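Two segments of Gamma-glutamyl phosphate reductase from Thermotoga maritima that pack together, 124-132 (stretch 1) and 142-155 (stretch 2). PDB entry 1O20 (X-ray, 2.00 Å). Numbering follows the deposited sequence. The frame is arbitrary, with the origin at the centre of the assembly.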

# COMPACT_ATOMS: atom_id res chain seq x y z
N VAL A 124 -11.26 10.50 14.76
CA VAL A 124 -10.13 11.24 15.29
C VAL A 124 -8.84 10.59 14.76
O VAL A 124 -8.83 9.45 14.34
CB VAL A 124 -10.14 11.26 16.86
CG1 VAL A 124 -11.46 11.89 17.38
CG2 VAL A 124 -10.00 9.89 17.43
N PRO A 125 -7.75 11.34 14.76
CA PRO A 125 -6.46 10.80 14.32
C PRO A 125 -6.02 9.60 15.11
O PRO A 125 -6.28 9.48 16.31
CB PRO A 125 -5.48 11.98 14.52
CG PRO A 125 -6.35 13.19 14.60
CD PRO A 125 -7.66 12.75 15.15
N ILE A 126 -5.34 8.68 14.43
CA ILE A 126 -4.76 7.52 15.12
C ILE A 126 -3.62 7.84 16.09
O ILE A 126 -3.51 7.20 17.15
CB ILE A 126 -4.44 6.36 14.14
CG1 ILE A 126 -4.01 5.14 14.92
CG2 ILE A 126 -3.33 6.73 13.16
CD1 ILE A 126 -4.05 3.88 14.06
N GLY A 127 -2.84 8.89 15.80
CA GLY A 127 -1.64 9.18 16.55
C GLY A 127 -0.37 9.20 15.72
O GLY A 127 -0.40 9.06 14.54
N PRO A 128 0.78 9.36 16.35
CA PRO A 128 2.05 9.43 15.60
C PRO A 128 2.28 8.13 14.88
O PRO A 128 2.05 7.06 15.46
CB PRO A 128 3.09 9.67 16.70
CG PRO A 128 2.29 10.23 17.80
CD PRO A 128 1.01 9.46 17.78
N ILE A 129 2.67 8.25 13.62
CA ILE A 129 2.96 7.13 12.77
C ILE A 129 4.45 7.02 12.51
O ILE A 129 5.07 7.99 12.11
CB ILE A 129 2.24 7.30 11.41
CG1 ILE A 129 0.72 7.42 11.63
CG2 ILE A 129 2.52 6.14 10.53
CD1 ILE A 129 -0.03 7.81 10.40
N GLY A 130 5.01 5.83 12.74
CA GLY A 130 6.33 5.48 12.27
C GLY A 130 6.33 4.86 10.88
O GLY A 130 5.68 3.84 10.64
N ILE A 131 7.09 5.45 9.97
CA ILE A 131 7.26 4.88 8.64
C ILE A 131 8.70 4.36 8.51
O ILE A 131 9.66 5.10 8.65
CB ILE A 131 6.96 5.92 7.53
CG1 ILE A 131 5.58 6.54 7.72
CG2 ILE A 131 7.04 5.28 6.19
CD1 ILE A 131 4.40 5.60 7.37
N ILE A 132 8.82 3.06 8.23
CA ILE A 132 10.10 2.42 8.06
C ILE A 132 10.18 1.98 6.62
O ILE A 132 9.43 1.12 6.18
CB ILE A 132 10.28 1.25 9.02
CG1 ILE A 132 10.13 1.75 10.46
CG2 ILE A 132 11.66 0.62 8.81
CD1 ILE A 132 9.58 0.76 11.41
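Stretch 2, residues 142-155: ETTILALKSGNTIL

Stretch 2 enters as a helix through Lys-149, leaves helical geometry at Ser-150, turns at Gly-151 and enters a strand at Ile-154 that continues beyond Leu-155, parallel to strand 129-132 of stretch 1. The CA atoms of Pro-125 and Gly-151 are 5.3 Å apart, those of Pro-128 and Thr-153 4.5 Å and those of Gly-130 and Leu-155 4.7 Å. Three backbone hydrogen bonds tie the segments together in the staggered pattern of a parallel pair, the first to the loop residue Thr-153: Ile-129 N to Thr-153 O (2.9 Å), Leu-155 N to Ile-129 O (2.9 Å) and Ile-131 N to Leu-155 O (3.0 Å). Ile-129 thus bonds through both its N and its O, and CA-H...O contacts fill in between, as from Ile-154 CA to Ile-129 O (3.2 Å).

Just before the strand of stretch 2, Asn-152 links the two turns. With chi1 at -56° (m) and chi2 at -58°, its amide reaches the turn of stretch 1, where OD1 accepts a hydrogen bond from Gly-127 N (2.9 Å); Ile-126 N is almost as near OD1 (3.0 Å) but badly angled. The other end of the amide, ND2, makes a weak bond back to Ser-150 OG (2.8 Å). Ser-150, chi1 p, folds its hydroxyl back over the last helical turn, where OG lies 2.8 Å from Leu-146 O and 3.2 Å from Ala-147 O. The helix end is further secured by Asn-152 N, bonded to Ala-147 O (2.8 Å).

Both glycines of the turns have positive phi. At Gly-151 (78/18) a CB would point toward stretch 1 and clash with Pro-125 CG; the ring of Pro-125 instead lies against the bare backbone, its CB 3.3 Å from Gly-151 O. At Gly-127 (121/-175) a CB would run into CD of the following Pro-128. Pro-128 in turn places CB 3.2 Å from OG1 of Thr-153, whose chi1 is p.

Ile-129 and Ile-154 direct their side chains to the same face of the sheet, the one on which the helix packs. Ile-129, m and t, extends CD1 to 3.8 Å from Asn-152 CB and 4.2 Å from Ala-147 CB. Ile-131 is m at both chi angles; its CG1 meets Ile-154 CD1 at 3.6 Å and Thr-143 CB at 4.0 Å. Ile-154 is t,t, an extended form that carries CD1 to Ile-131. Leu-155 (t, p) points to the other face, where Gly-130 offers no side chain. Together the stretches bury 535 Å².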

# COMPACT_ATOMS: atom_id res chain seq x y z
N GLU A 142 5.10 11.52 0.34
CA GLU A 142 3.80 10.88 0.22
C GLU A 142 3.23 10.50 1.58
O GLU A 142 2.08 10.78 1.84
CB GLU A 142 3.90 9.64 -0.65
CG GLU A 142 4.14 9.97 -2.10
CD GLU A 142 4.55 8.76 -2.91
OE1 GLU A 142 4.46 7.62 -2.36
OE2 GLU A 142 4.98 8.97 -4.08
N THR A 143 4.04 9.89 2.44
CA THR A 143 3.53 9.44 3.72
C THR A 143 3.30 10.60 4.63
O THR A 143 2.28 10.63 5.30
CB THR A 143 4.46 8.41 4.38
OG1 THR A 143 5.80 8.92 4.47
CG2 THR A 143 4.57 7.16 3.49
N THR A 144 4.22 11.57 4.63
CA THR A 144 4.11 12.77 5.46
C THR A 144 2.81 13.51 5.22
O THR A 144 2.08 13.85 6.18
CB THR A 144 5.31 13.69 5.19
OG1 THR A 144 6.52 13.12 5.72
CG2 THR A 144 5.15 14.99 5.94
N ILE A 145 2.46 13.71 3.97
CA ILE A 145 1.30 14.53 3.67
C ILE A 145 0.02 13.81 3.99
O ILE A 145 -0.95 14.43 4.39
CB ILE A 145 1.33 15.09 2.22
CG1 ILE A 145 1.29 13.97 1.18
CG2 ILE A 145 2.51 16.06 2.03
CD1 ILE A 145 1.24 14.46 -0.24
N LEU A 146 0.01 12.49 3.82
CA LEU A 146 -1.14 11.74 4.23
C LEU A 146 -1.31 11.77 5.75
O LEU A 146 -2.43 11.90 6.25
CB LEU A 146 -1.04 10.32 3.75
CG LEU A 146 -1.44 10.13 2.29
CD1 LEU A 146 -1.02 8.77 1.80
CD2 LEU A 146 -2.96 10.29 2.09
N ALA A 147 -0.20 11.64 6.49
CA ALA A 147 -0.25 11.70 7.93
C ALA A 147 -0.72 13.08 8.42
O ALA A 147 -1.62 13.19 9.25
CB ALA A 147 1.10 11.37 8.52
N LEU A 148 -0.09 14.13 7.93
CA LEU A 148 -0.42 15.45 8.40
C LEU A 148 -1.90 15.78 8.14
O LEU A 148 -2.56 16.34 9.01
CB LEU A 148 0.49 16.51 7.74
CG LEU A 148 2.00 16.52 8.09
CD1 LEU A 148 2.68 17.70 7.43
CD2 LEU A 148 2.24 16.49 9.56
N LYS A 149 -2.40 15.43 6.95
CA LYS A 149 -3.75 15.76 6.55
C LYS A 149 -4.73 15.12 7.49
O LYS A 149 -5.78 15.71 7.81
CB LYS A 149 -4.04 15.26 5.17
CG LYS A 149 -5.49 15.49 4.69
CD LYS A 149 -5.70 16.89 4.16
CE LYS A 149 -7.19 17.14 3.76
NZ LYS A 149 -7.31 18.05 2.60
N SER A 150 -4.41 13.90 7.91
CA SER A 150 -5.26 13.14 8.80
C SER A 150 -5.01 13.44 10.28
O SER A 150 -5.55 12.77 11.15
CB SER A 150 -5.21 11.64 8.50
OG SER A 150 -3.91 11.13 8.54
N GLY A 151 -4.23 14.48 10.58
CA GLY A 151 -3.99 14.85 11.95
C GLY A 151 -2.99 14.01 12.71
O GLY A 151 -2.93 14.06 13.95
N ASN A 152 -2.18 13.25 12.00
CA ASN A 152 -1.14 12.43 12.61
C ASN A 152 0.29 12.97 12.43
O ASN A 152 0.67 13.38 11.36
CB ASN A 152 -1.24 11.02 12.00
CG ASN A 152 -2.62 10.41 12.17
OD1 ASN A 152 -3.10 10.27 13.29
ND2 ASN A 152 -3.27 10.11 11.08
N THR A 153 1.10 12.95 13.49
CA THR A 153 2.51 13.25 13.28
C THR A 153 3.21 12.02 12.68
O THR A 153 2.64 10.92 12.61
CB THR A 153 3.19 13.71 14.56
OG1 THR A 153 3.03 12.70 15.57
CG2 THR A 153 2.52 14.94 15.12
N ILE A 154 4.45 12.22 12.26
CA ILE A 154 5.24 11.17 11.62
C ILE A 154 6.72 11.15 11.98
O ILE A 154 7.44 12.18 12.01
CB ILE A 154 5.01 11.26 10.09
CG1 ILE A 154 5.56 10.04 9.36
CG2 ILE A 154 5.64 12.49 9.53
CD1 ILE A 154 5.24 10.10 7.86
N LEU A 155 7.17 9.94 12.22
CA LEU A 155 8.56 9.64 12.45
C LEU A 155 9.07 8.80 11.29
O LEU A 155 8.63 7.71 11.08
CB LEU A 155 8.71 8.87 13.76
CG LEU A 155 10.15 8.53 14.14
CD1 LEU A 155 11.01 9.79 14.26
CD2 LEU A 155 10.18 7.78 15.44